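DNA gyrase, B subunit, truncated (Myxococcus xanthus, PDB 3CWV) probably catalyses the ATP-dependent breakage, passage and rejoining of double-stranded DNA, as a member of the type II topoisomerase GyrB family. Local coordinates at residues Gly10-Val15 against Ser105-Ser110; Glu218-Leu223 against Asp248-Leu253. All blocks are in the same frame, centred on the assembly; numbering follows the deposited sequence.

Contact 1 of 2, residues Gly10-Val15 against Ser105-Ser110; sequences GIVENV and SLALSS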
ATOM      1  N   GLY A  10      20.775  18.996  -9.193  1.00 48.11           N
ATOM      2  CA  GLY A  10      20.251  17.973 -10.047  1.00 43.47           C
ATOM      3  C   GLY A  10      18.862  17.740  -9.465  1.00 39.13           C
ATOM      4  O   GLY A  10      18.001  18.619  -9.533  1.00 35.98           O
ATOM      5  N   ILE A  11      18.680  16.586  -8.830  1.00 35.66           N
ATOM      6  CA  ILE A  11      17.346  16.020  -8.604  1.00 32.52           C
ATOM      7  C   ILE A  11      16.516  16.801  -7.592  1.00 30.99           C
ATOM      8  O   ILE A  11      15.380  17.153  -7.893  1.00 28.52           O
ATOM      9  CB  ILE A  11      17.420  14.507  -8.258  1.00 34.12           C
ATOM     10  CG1 ILE A  11      17.876  13.725  -9.499  1.00 35.73           C
ATOM     11  CG2 ILE A  11      16.065  13.965  -7.835  1.00 33.69           C
ATOM     12  CD1 ILE A  11      17.871  12.245  -9.301  1.00 44.23           C
ATOM     13  N   VAL A  12      17.095  17.148  -6.440  1.00 29.67           N
ATOM     14  CA  VAL A  12      16.330  17.877  -5.418  1.00 28.66           C
ATOM     15  C   VAL A  12      15.846  19.225  -5.962  1.00 31.67           C
ATOM     16  O   VAL A  12      14.712  19.637  -5.723  1.00 29.16           O
ATOM     17  CB  VAL A  12      17.171  18.108  -4.158  1.00 28.64           C
ATOM     18  CG1 VAL A  12      16.498  19.111  -3.221  1.00 26.46           C
ATOM     19  CG2 VAL A  12      17.443  16.751  -3.463  1.00 26.11           C
ATOM     20  N   GLU A  13      16.735  19.918  -6.675  1.00 31.26           N
ATOM     21  CA  GLU A  13      16.403  21.250  -7.182  1.00 31.64           C
ATOM     22  C   GLU A  13      15.391  21.198  -8.315  1.00 29.60           C
ATOM     23  O   GLU A  13      14.532  22.071  -8.401  1.00 32.02           O
ATOM     24  CB  GLU A  13      17.673  22.038  -7.561  1.00 32.10           C
ATOM     25  CG  GLU A  13      18.397  22.618  -6.347  1.00 37.10           C
ATOM     26  CD  GLU A  13      17.493  23.478  -5.452  1.00 39.91           C
ATOM     27  OE1 GLU A  13      16.682  24.271  -5.978  1.00 38.92           O
ATOM     28  OE2 GLU A  13      17.603  23.376  -4.211  1.00 34.42           O
ATOM     29  N   ASN A  14      15.453  20.156  -9.140  1.00 32.07           N
ATOM     30  CA  ASN A  14      14.434  19.872 -10.155  1.00 32.66           C
ATOM     31  C   ASN A  14      13.067  19.644  -9.551  1.00 31.77           C
ATOM     32  O   ASN A  14      12.062  20.147 -10.057  1.00 33.30           O
ATOM     33  CB  ASN A  14      14.785  18.626 -10.964  1.00 34.82           C
ATOM     34  CG  ASN A  14      15.900  18.878 -11.970  1.00 42.57           C
ATOM     35  OD1 ASN A  14      16.425  19.992 -12.078  1.00 45.38           O
ATOM     36  ND2 ASN A  14      16.267  17.836 -12.705  1.00 49.62           N
ATOM     37  N   VAL A  15      13.017  18.874  -8.471  1.00 26.79           N
ATOM     38  CA  VAL A  15      11.744  18.648  -7.774  1.00 24.99           C
ATOM     39  C   VAL A  15      11.223  19.937  -7.147  1.00 22.72           C
ATOM     40  O   VAL A  15      10.027  20.236  -7.238  1.00 24.11           O
ATOM     41  CB  VAL A  15      11.883  17.540  -6.689  1.00 24.50           C
ATOM     42  CG1 VAL A  15      10.597  17.396  -5.892  1.00 22.00           C
ATOM     43  CG2 VAL A  15      12.225  16.192  -7.355  1.00 26.30           C
ATOM     44  N   SER A 105       9.582  13.556  -1.079  1.00 21.61           N
ATOM     45  CA  SER A 105       9.183  13.971   0.264  1.00 23.19           C
ATOM     46  C   SER A 105      10.295  14.756   0.922  1.00 21.61           C
ATOM     47  O   SER A 105      10.049  15.777   1.561  1.00 19.23           O
ATOM     48  CB  SER A 105       8.772  12.785   1.124  1.00 23.69           C
ATOM     49  OG  SER A 105       7.679  12.122   0.527  1.00 23.82           O
ATOM     50  N   LEU A 106      11.522  14.274   0.782  1.00 19.25           N
ATOM     51  CA  LEU A 106      12.676  14.979   1.347  1.00 20.74           C
ATOM     52  C   LEU A 106      12.931  16.300   0.627  1.00 18.31           C
ATOM     53  O   LEU A 106      13.125  17.334   1.286  1.00 20.76           O
ATOM     54  CB  LEU A 106      13.950  14.117   1.226  1.00 16.74           C
ATOM     55  CG  LEU A 106      13.927  12.775   1.966  1.00 20.30           C
ATOM     56  CD1 LEU A 106      15.254  12.001   1.696  1.00 22.21           C
ATOM     57  CD2 LEU A 106      13.679  12.966   3.430  1.00 19.75           C
ATOM     58  N   ALA A 107      12.926  16.283  -0.711  1.00 20.31           N
ATOM     59  CA  ALA A 107      13.166  17.523  -1.478  1.00 19.51           C
ATOM     60  C   ALA A 107      12.189  18.634  -1.092  1.00 20.44           C
ATOM     61  O   ALA A 107      12.557  19.814  -1.063  1.00 20.61           O
ATOM     62  CB  ALA A 107      13.049  17.275  -3.038  1.00 20.34           C
ATOM     63  N   LEU A 108      10.936  18.260  -0.848  1.00 22.63           N
ATOM     64  CA  LEU A 108       9.869  19.246  -0.592  1.00 22.58           C
ATOM     65  C   LEU A 108       9.621  19.536   0.890  1.00 23.91           C
ATOM     66  O   LEU A 108       8.526  19.968   1.273  1.00 23.03           O
ATOM     67  CB  LEU A 108       8.559  18.816  -1.280  1.00 24.23           C
ATOM     68  CG  LEU A 108       8.704  18.668  -2.815  1.00 22.41           C
ATOM     69  CD1 LEU A 108       7.403  18.229  -3.468  1.00 22.13           C
ATOM     70  CD2 LEU A 108       9.290  19.942  -3.496  1.00 18.67           C
ATOM     71  N   SER A 109      10.629  19.251   1.719  1.00 23.58           N
ATOM     72  CA  SER A 109      10.607  19.615   3.127  1.00 22.74           C
ATOM     73  C   SER A 109      11.463  20.880   3.333  1.00 22.73           C
ATOM     74  O   SER A 109      12.361  21.144   2.549  1.00 24.98           O
ATOM     75  CB  SER A 109      11.121  18.443   4.005  1.00 20.07           C
ATOM     76  OG  SER A 109      12.496  18.165   3.692  1.00 21.07           O
ATOM     77  N   SER A 110      11.148  21.695   4.350  1.00 23.87           N
ATOM     78  CA  SER A 110      12.051  22.795   4.726  1.00 24.54           C
ATOM     79  C   SER A 110      13.162  22.231   5.603  1.00 24.63           C
ATOM     80  O   SER A 110      14.257  22.764   5.643  1.00 26.44           O
ATOM     81  CB  SER A 110      11.318  23.900   5.496  1.00 21.96           C
ATOM     82  OG  SER A 110      10.633  23.387   6.605  1.00 22.46           O
TER

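Contact 2 of 2, residues Glu218-Leu223 against Asp248-Leu253; sequences EARPQL and DEDSTL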
ATOM      1  N   GLU A 218     -18.632  -5.614   8.878  1.00 45.92           N
ATOM      2  CA  GLU A 218     -19.023  -6.072  10.228  1.00 50.36           C
ATOM      3  C   GLU A 218     -20.399  -5.562  10.724  1.00 51.30           C
ATOM      4  O   GLU A 218     -21.015  -6.183  11.592  1.00 53.25           O
ATOM      5  CB  GLU A 218     -17.932  -5.757  11.269  1.00 49.31           C
ATOM      6  CG  GLU A 218     -17.790  -4.283  11.585  1.00 48.81           C
ATOM      7  CD  GLU A 218     -16.861  -3.991  12.758  1.00 54.16           C
ATOM      8  OE1 GLU A 218     -16.146  -4.905  13.243  1.00 57.78           O
ATOM      9  OE2 GLU A 218     -16.844  -2.819  13.189  1.00 60.36           O
ATOM     10  N   ALA A 219     -20.873  -4.449  10.167  1.00 52.98           N
ATOM     11  CA  ALA A 219     -22.155  -3.853  10.565  1.00 54.07           C
ATOM     12  C   ALA A 219     -23.239  -4.078   9.507  1.00 55.05           C
ATOM     13  O   ALA A 219     -24.249  -3.362   9.469  1.00 56.07           O
ATOM     14  CB  ALA A 219     -21.984  -2.361  10.824  1.00 54.02           C
ATOM     15  N   ARG A 220     -23.012  -5.065   8.647  1.00 54.03           N
ATOM     16  CA  ARG A 220     -23.947  -5.446   7.603  1.00 52.76           C
ATOM     17  C   ARG A 220     -24.370  -6.902   7.846  1.00 51.85           C
ATOM     18  O   ARG A 220     -23.685  -7.639   8.556  1.00 50.80           O
ATOM     19  CB  ARG A 220     -23.275  -5.310   6.236  1.00 53.99           C
ATOM     20  CG  ARG A 220     -23.119  -3.886   5.724  1.00 55.93           C
ATOM     21  CD  ARG A 220     -21.885  -3.770   4.835  1.00 62.17           C
ATOM     22  NE  ARG A 220     -22.128  -3.020   3.603  1.00 68.95           N
ATOM     23  CZ  ARG A 220     -21.985  -1.700   3.468  1.00 73.42           C
ATOM     24  NH1 ARG A 220     -22.237  -1.124   2.299  1.00 75.60           N
ATOM     25  NH2 ARG A 220     -21.594  -0.950   4.493  1.00 73.17           N
ATOM     26  N   PRO A 221     -25.506  -7.327   7.274  1.00 50.79           N
ATOM     27  CA  PRO A 221     -25.872  -8.720   7.517  1.00 50.05           C
ATOM     28  C   PRO A 221     -25.146  -9.701   6.594  1.00 47.51           C
ATOM     29  O   PRO A 221     -25.555  -9.915   5.449  1.00 47.75           O
ATOM     30  CB  PRO A 221     -27.399  -8.738   7.279  1.00 50.30           C
ATOM     31  CG  PRO A 221     -27.771  -7.357   6.770  1.00 52.37           C
ATOM     32  CD  PRO A 221     -26.502  -6.629   6.446  1.00 51.32           C
ATOM     33  N   GLN A 222     -24.080 -10.306   7.108  1.00 45.05           N
ATOM     34  CA  GLN A 222     -23.243 -11.211   6.322  1.00 44.31           C
ATOM     35  C   GLN A 222     -23.954 -12.535   6.000  1.00 44.62           C
ATOM     36  O   GLN A 222     -24.519 -13.169   6.892  1.00 43.30           O
ATOM     37  CB  GLN A 222     -21.920 -11.472   7.056  1.00 42.51           C
ATOM     38  CG  GLN A 222     -20.979 -10.264   7.087  1.00 44.81           C
ATOM     39  CD  GLN A 222     -19.864 -10.388   8.099  1.00 45.95           C
ATOM     40  OE1 GLN A 222     -19.879 -11.276   8.957  1.00 48.58           O
ATOM     41  NE2 GLN A 222     -18.878  -9.489   8.009  1.00 47.81           N
ATOM     42  N   LEU A 223     -23.898 -12.953   4.732  1.00 42.13           N
ATOM     43  CA  LEU A 223     -24.557 -14.184   4.281  1.00 42.29           C
ATOM     44  C   LEU A 223     -23.740 -15.440   4.550  1.00 41.53           C
ATOM     45  O   LEU A 223     -24.206 -16.561   4.333  1.00 44.20           O
ATOM     46  CB  LEU A 223     -24.906 -14.100   2.789  1.00 41.33           C
ATOM     47  CG  LEU A 223     -25.941 -13.050   2.393  1.00 41.15           C
ATOM     48  CD1 LEU A 223     -26.188 -13.108   0.897  1.00 41.88           C
ATOM     49  CD2 LEU A 223     -27.238 -13.256   3.153  1.00 47.99           C
ATOM     50  N   ASP A 248     -27.671  -6.798   1.454  1.00 62.05           N
ATOM     51  CA  ASP A 248     -28.051  -5.425   1.145  1.00 62.86           C
ATOM     52  C   ASP A 248     -27.779  -5.108  -0.326  1.00 63.57           C
ATOM     53  O   ASP A 248     -27.384  -5.982  -1.103  1.00 62.38           O
ATOM     54  CB  ASP A 248     -27.373  -4.413   2.080  1.00 64.34           C
ATOM     55  CG  ASP A 248     -25.869  -4.636   2.220  1.00 67.07           C
ATOM     56  OD1 ASP A 248     -25.351  -4.454   3.345  1.00 67.74           O
ATOM     57  OD2 ASP A 248     -25.205  -4.987   1.218  1.00 70.02           O
ATOM     58  N   GLU A 249     -28.002  -3.859  -0.708  1.00 63.93           N
ATOM     59  CA  GLU A 249     -27.990  -3.495  -2.116  1.00 65.18           C
ATOM     60  C   GLU A 249     -26.618  -3.010  -2.587  1.00 63.60           C
ATOM     61  O   GLU A 249     -26.290  -3.098  -3.776  1.00 63.61           O
ATOM     62  CB  GLU A 249     -29.052  -2.420  -2.384  1.00 66.92           C
ATOM     63  CG  GLU A 249     -29.666  -2.468  -3.791  1.00 72.38           C
ATOM     64  CD  GLU A 249     -30.447  -3.753  -4.057  1.00 77.59           C
ATOM     65  OE1 GLU A 249     -30.653  -4.087  -5.247  1.00 80.65           O
ATOM     66  OE2 GLU A 249     -30.852  -4.430  -3.084  1.00 77.77           O
ATOM     67  N   ASP A 250     -25.825  -2.508  -1.646  1.00 61.15           N
ATOM     68  CA  ASP A 250     -24.575  -1.843  -1.964  1.00 58.94           C
ATOM     69  C   ASP A 250     -23.506  -2.833  -2.401  1.00 56.29           C
ATOM     70  O   ASP A 250     -23.471  -3.962  -1.931  1.00 56.07           O
ATOM     71  CB  ASP A 250     -24.091  -1.047  -0.755  1.00 60.29           C
ATOM     72  CG  ASP A 250     -25.159  -0.121  -0.204  1.00 64.21           C
ATOM     73  OD1 ASP A 250     -25.004   0.334   0.948  1.00 69.31           O
ATOM     74  OD2 ASP A 250     -26.153   0.149  -0.922  1.00 66.85           O
ATOM     75  N   SER A 251     -22.642  -2.388  -3.303  1.00 53.27           N
ATOM     76  CA  SER A 251     -21.548  -3.198  -3.828  1.00 50.55           C
ATOM     77  C   SER A 251     -20.258  -2.424  -3.607  1.00 47.79           C
ATOM     78  O   SER A 251     -20.234  -1.209  -3.774  1.00 44.71           O
ATOM     79  CB  SER A 251     -21.750  -3.441  -5.323  1.00 51.65           C
ATOM     80  OG  SER A 251     -20.990  -4.549  -5.781  1.00 53.66           O
ATOM     81  N   THR A 252     -19.202  -3.126  -3.205  1.00 44.54           N
ATOM     82  CA  THR A 252     -17.899  -2.507  -3.020  1.00 42.83           C
ATOM     83  C   THR A 252     -16.829  -3.361  -3.705  1.00 41.17           C
ATOM     84  O   THR A 252     -16.725  -4.559  -3.451  1.00 39.47           O
ATOM     85  CB  THR A 252     -17.587  -2.312  -1.509  1.00 43.62           C
ATOM     86  OG1 THR A 252     -18.492  -1.343  -0.963  1.00 46.23           O
ATOM     87  CG2 THR A 252     -16.148  -1.841  -1.282  1.00 42.45           C
ATOM     88  N   LEU A 253     -16.053  -2.740  -4.593  1.00 38.24           N
ATOM     89  CA  LEU A 253     -14.953  -3.436  -5.264  1.00 37.61           C
ATOM     90  C   LEU A 253     -13.699  -2.566  -5.168  1.00 36.60           C
ATOM     91  O   LEU A 253     -13.627  -1.508  -5.789  1.00 32.48           O
ATOM     92  CB  LEU A 253     -15.322  -3.763  -6.721  1.00 36.82           C
ATOM     93  CG  LEU A 253     -14.368  -4.619  -7.578  1.00 39.80           C
ATOM     94  CD1 LEU A 253     -13.708  -5.706  -6.777  1.00 38.67           C
ATOM     95  CD2 LEU A 253     -15.080  -5.231  -8.761  1.00 38.72           C
TER

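Contact 1 of 2, residues Gly10-Val15 against Ser105-Ser110
Val-12 and Val-15, one helical turn apart, close on the methyl of Ala-107 in a buried and wholly apolar contact. CB of Ala-107 lies 3.9 Å from CG1 of Val-12 and 3.8 Å from CG1 of Val-15. In both valines the touching branch is CG1, which a chi1 near 180° (168° and 175°) sets opposite the backbone N. The same CG1 of Val-15 also meets the end of Leu-108, 3.7 Å from its CD2, the two side chains crossing at about a right angle. Leu-34 of helix 28-47 and Phe-164 also pack on the Leu-108 side chain. An alanine in place of Leu-108 would probably open a gap beside CG1 of Val-15 and take away the side chain that Leu-34 and Phe-164 pack on.

Helix 102-107 ends as the backbone departs from helical angles at Leu-108. The exit is held by Leu-106 O, which accepts from both the backbone N and the hydroxyl of Ser-109, the latter with OG 2.6 Å from O. Farther out, Arg-16 NH1 bonds to Ala-107 O, and Tyr-22 packs on Val-15. The short N-terminal helix 11-17 thus packs on the C-terminal end of helix 102-107, where the chain passes into strand 109-118 of the mixed sheet, consistent with the GHKL-type ATPase fold of the GyrB N-terminal domain.

Contact 2 of 2, residues Glu218-Leu223 against Asp248-Leu253
Arg-220 reaches across to Asp-248 and Asp-250 in a surface salt-bridge network that joins two loops at one end of the five-stranded sheet. Residues 218-223 belong to the loop between helix 208-217 and strand 228-234, while 248-253 run from the turn after strand 237-245 into strand 252-257.

The two aspartates meet different parts of the arginine. OD1 of Asp-248 lies against the aliphatic part and the near end of the guanidinium, 3.3 Å from CG and 3.5 Å from NE of Arg-220. The guanidinium and this carboxylate are turned 85° apart, and OD1 stands well out of the guanidinium plane, so the pair is held by charge alone, with none of the guanidinium hydrogens directed to OD1. Asp-250 takes the far end: its OD1 is 3.4 Å from NH1 of Arg-220, with the planes 62° apart. The bend at chi3 (135°) turns the guanidinium so that NE stays by Asp-248 while NH1 reaches Asp-250. Pro-221 adds a looser touch, its CD 4.0 Å from OD1 of Asp-248.

Backbone hydrogen bonds of Pro-221 with Glu-247 and of Leu-223 with Trp-245 run beside the ionic pairs and tie the loop to the end of strand 237-245 and the turn that follows. Thr-252, in turn, bonds through its backbone to Leu-300 and Ala-302 as its strand enters the sheet.

One positive charge is thus shared by two carboxylates without a hydrogen bond to either across the contact, which suggests an electrostatic link that tolerates some movement of the guanidinium and is probably weakened by solvent at this surface.

Overall arrangement
Contact 1 and contact 2 lie on opposite sides of the chain's centre, about 44 Å apart between centres and about 26 Å between nearest atoms, and do not touch. They follow in series: contact 1 closes at residue 110, well before contact 2 opens at 218. No sheet is shared. Contact 1 packs helix 11-17 and helix 102-107 beside the eight-stranded mixed sheet, whereas contact 2 joins loops at the five-stranded sheet, in the C-terminal half of the chain, probably the transducer domain. This separation is consistent with the GyrB plan of an N-terminal ATPase domain followed by a transducer domain: the contacts belong to separate domains, and neither bridges them.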